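Local coordinates for collagen alpha-1(XV) chain (Homo sapiens, PDB 3N3F), which forms the trimerization domain of a multiplexin collagen, associating three chains and probably helping to select them and start triple-helix folding, at residues V3-N8 / Y26-T31. Numbering follows the deposited sequence.
Sequences VTAFSN and YLRDST
F6 sits between two backbone bonds to the neighbouring segment, one to its strand and one just past the strand's end, a worked example of parallel pairing: its N donates to Y26 O (3.0 Å) and its O accepts from R28 N (3.0 Å). Y26 N, bonded to T4 O at 2.9 Å with an N-H...O angle of 170°, comes before them in the ladder, which T4 also continues back to F24, and D29 N, bonded to S7 O at 2.9 Å in the carbonyl plane, extends it past both strand ends. L27 CA adds a CA-H...O contact to F6 O.

Apolar contacts divide between the two faces. On one, A5 CB meets Y26 CB and lies at the edge of the ring, whose CG is anti to the backbone N (chi1 178°); the hydroxyl bonds to E21 of a second subunit. On the other, F6 CB touches L27 CD2 (4.1 Å), and both side chains reach helix 9-13.

Among the polar tips, the R28 chain is bent at chi3 (-61°, setting NE), and one face of its guanidinium lies against the F6-S7 peptide toward the rim, with S7 N 3.4 Å from its plane. NH2 comes close to S7 OG, but the angle is poor for a hydrogen bond.

Strands 3-6 and 23-27, with helix 9-13 between them in sequence, form the beta-alpha-beta unit of this collagen trimerization domain.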
ATOM      1  N   VAL A   3       1.102  -0.397   9.565  1.00 23.08           N
ATOM      2  CA  VAL A   3       1.331  -1.736   9.043  1.00 20.41           C
ATOM      3  C   VAL A   3       1.649  -2.743  10.139  1.00 18.59           C
ATOM      4  O   VAL A   3       2.405  -2.462  11.070  1.00 15.03           O
ATOM      5  CB  VAL A   3       2.482  -1.738   8.002  1.00 29.15           C
ATOM      6  CG1 VAL A   3       3.683  -1.000   8.555  1.00 32.44           C
ATOM      7  CG2 VAL A   3       2.867  -3.168   7.639  1.00 28.44           C
ATOM      8  N   THR A   4       1.044  -3.919  10.026  1.00 18.11           N
ATOM      9  CA  THR A   4       1.271  -4.993  10.982  1.00 17.37           C
ATOM     10  C   THR A   4       1.428  -6.271  10.172  1.00 16.77           C
ATOM     11  O   THR A   4       1.419  -6.223   8.942  1.00 14.84           O
ATOM     12  CB  THR A   4       0.095  -5.128  11.974  1.00 20.44           C
ATOM     13  OG1 THR A   4       0.397  -6.154  12.927  1.00 21.09           O
ATOM     14  CG2 THR A   4      -1.197  -5.473  11.243  1.00 21.11           C
ATOM     15  N   ALA A   5       1.565  -7.411  10.846  1.00 17.39           N
ATOM     16  CA  ALA A   5       1.748  -8.668  10.132  1.00 16.19           C
ATOM     17  C   ALA A   5       1.237  -9.905  10.861  1.00 17.51           C
ATOM     18  O   ALA A   5       0.976  -9.881  12.060  1.00 16.43           O
ATOM     19  CB  ALA A   5       3.226  -8.849   9.800  1.00 20.60           C
ATOM     20  N   PHE A   6       1.100 -10.988  10.103  1.00 16.22           N
ATOM     21  CA  PHE A   6       0.657 -12.272  10.631  1.00 16.23           C
ATOM     22  C   PHE A   6       1.504 -13.323   9.926  1.00 17.06           C
ATOM     23  O   PHE A   6       2.064 -13.057   8.865  1.00 15.90           O
ATOM     24  CB  PHE A   6      -0.825 -12.506  10.320  1.00 14.03           C
ATOM     25  CG  PHE A   6      -1.754 -11.572  11.048  1.00 15.39           C
ATOM     26  CD1 PHE A   6      -2.114 -11.815  12.370  1.00 16.08           C
ATOM     27  CD2 PHE A   6      -2.252 -10.435  10.416  1.00 15.57           C
ATOM     28  CE1 PHE A   6      -2.957 -10.935  13.053  1.00 16.35           C
ATOM     29  CE2 PHE A   6      -3.093  -9.550  11.088  1.00 16.25           C
ATOM     30  CZ  PHE A   6      -3.447  -9.802  12.411  1.00 15.90           C
ATOM     31  N   SER A   7       1.607 -14.511  10.510  1.00 17.59           N
ATOM     32  CA  SER A   7       2.389 -15.567   9.887  1.00 20.13           C
ATOM     33  C   SER A   7       1.778 -15.900   8.535  1.00 19.73           C
ATOM     34  O   SER A   7       2.479 -15.973   7.525  1.00 19.68           O
ATOM     35  CB  SER A   7       2.403 -16.821  10.767  1.00 37.77           C
ATOM     36  OG  SER A   7       3.133 -16.608  11.962  1.00 43.48           O
ATOM     37  N   ASN A   8       0.461 -16.077   8.524  1.00 14.91           N
ATOM     38  CA  ASN A   8      -0.260 -16.419   7.304  1.00 14.40           C
ATOM     39  C   ASN A   8      -1.687 -15.873   7.293  1.00 14.12           C
ATOM     40  O   ASN A   8      -2.131 -15.233   8.249  1.00  8.63           O
ATOM     41  CB  ASN A   8      -0.285 -17.935   7.134  1.00 23.15           C
ATOM     42  CG  ASN A   8      -0.627 -18.649   8.418  1.00 22.87           C
ATOM     43  OD1 ASN A   8       0.131 -19.493   8.887  1.00 29.10           O
ATOM     44  ND2 ASN A   8      -1.773 -18.311   9.002  1.00 21.12           N
ATOM     45  N   TYR A  26       0.768  -7.488   6.392  1.00 12.31           N
ATOM     46  CA  TYR A  26       1.782  -8.272   5.703  1.00 14.34           C
ATOM     47  C   TYR A  26       1.720  -9.722   6.161  1.00 15.61           C
ATOM     48  O   TYR A  26       1.634  -9.997   7.356  1.00 18.65           O
ATOM     49  CB  TYR A  26       3.165  -7.689   6.005  1.00 12.63           C
ATOM     50  CG  TYR A  26       4.350  -8.425   5.407  1.00 16.41           C
ATOM     51  CD1 TYR A  26       4.437  -8.660   4.036  1.00 13.60           C
ATOM     52  CD2 TYR A  26       5.438  -8.787   6.204  1.00 15.16           C
ATOM     53  CE1 TYR A  26       5.581  -9.222   3.470  1.00 17.22           C
ATOM     54  CE2 TYR A  26       6.587  -9.350   5.648  1.00 17.66           C
ATOM     55  CZ  TYR A  26       6.653  -9.558   4.281  1.00 18.48           C
ATOM     56  OH  TYR A  26       7.800 -10.066   3.721  1.00 19.05           O
ATOM     57  N   LEU A  27       1.735 -10.650   5.212  1.00 15.39           N
ATOM     58  CA  LEU A  27       1.723 -12.066   5.553  1.00 17.38           C
ATOM     59  C   LEU A  27       3.145 -12.563   5.340  1.00 19.00           C
ATOM     60  O   LEU A  27       3.604 -12.698   4.205  1.00 19.03           O
ATOM     61  CB  LEU A  27       0.738 -12.833   4.668  1.00 20.06           C
ATOM     62  CG  LEU A  27      -0.718 -12.356   4.743  1.00 18.20           C
ATOM     63  CD1 LEU A  27      -1.609 -13.360   4.032  1.00 19.63           C
ATOM     64  CD2 LEU A  27      -1.155 -12.215   6.200  1.00 19.70           C
ATOM     65  N   ARG A  28       3.842 -12.813   6.445  1.00 21.80           N
ATOM     66  CA  ARG A  28       5.232 -13.251   6.411  1.00 25.15           C
ATOM     67  C   ARG A  28       5.505 -14.481   5.555  1.00 24.93           C
ATOM     68  O   ARG A  28       6.425 -14.480   4.740  1.00 25.91           O
ATOM     69  CB  ARG A  28       5.743 -13.491   7.841  1.00 24.54           C
ATOM     70  CG  ARG A  28       5.720 -12.244   8.730  1.00 24.78           C
ATOM     71  CD  ARG A  28       6.512 -12.450  10.016  1.00 25.99           C
ATOM     72  NE  ARG A  28       5.982 -13.535  10.840  1.00 28.15           N
ATOM     73  CZ  ARG A  28       5.025 -13.396  11.755  1.00 29.58           C
ATOM     74  NH1 ARG A  28       4.476 -12.209  11.985  1.00 29.06           N
ATOM     75  NH2 ARG A  28       4.611 -14.454  12.440  1.00 30.04           N
ATOM     76  N   ASP A  29       4.700 -15.522   5.729  1.00 28.90           N
ATOM     77  CA  ASP A  29       4.884 -16.761   4.981  1.00 30.23           C
ATOM     78  C   ASP A  29       4.778 -16.648   3.461  1.00 28.84           C
ATOM     79  O   ASP A  29       5.595 -17.220   2.740  1.00 30.42           O
ATOM     80  CB  ASP A  29       3.905 -17.823   5.491  1.00 36.89           C
ATOM     81  CG  ASP A  29       4.316 -18.392   6.838  1.00 41.65           C
ATOM     82  OD1 ASP A  29       4.679 -17.605   7.740  1.00 42.24           O
ATOM     83  OD2 ASP A  29       4.268 -19.631   7.001  1.00 45.05           O
ATOM     84  N   SER A  30       3.785 -15.913   2.971  1.00 20.06           N
ATOM     85  CA  SER A  30       3.597 -15.765   1.534  1.00 17.70           C
ATOM     86  C   SER A  30       4.077 -14.417   0.983  1.00 18.04           C
ATOM     87  O   SER A  30       3.989 -14.167  -0.220  1.00 17.86           O
ATOM     88  CB  SER A  30       2.119 -15.959   1.192  1.00 24.17           C
ATOM     89  OG  SER A  30       1.307 -15.034   1.896  1.00 24.00           O
ATOM     90  N   THR A  31       4.595 -13.566   1.862  1.00 17.45           N
ATOM     91  CA  THR A  31       5.071 -12.240   1.485  1.00 17.81           C
ATOM     92  C   THR A  31       4.009 -11.517   0.661  1.00 18.14           C
ATOM     93  O   THR A  31       4.294 -10.946  -0.392  1.00 17.30           O
ATOM     94  CB  THR A  31       6.407 -12.295   0.688  1.00 21.64           C
ATOM     95  OG1 THR A  31       6.190 -12.866  -0.607  1.00 20.64           O
ATOM     96  CG2 THR A  31       7.436 -13.126   1.439  1.00 24.16           C
TER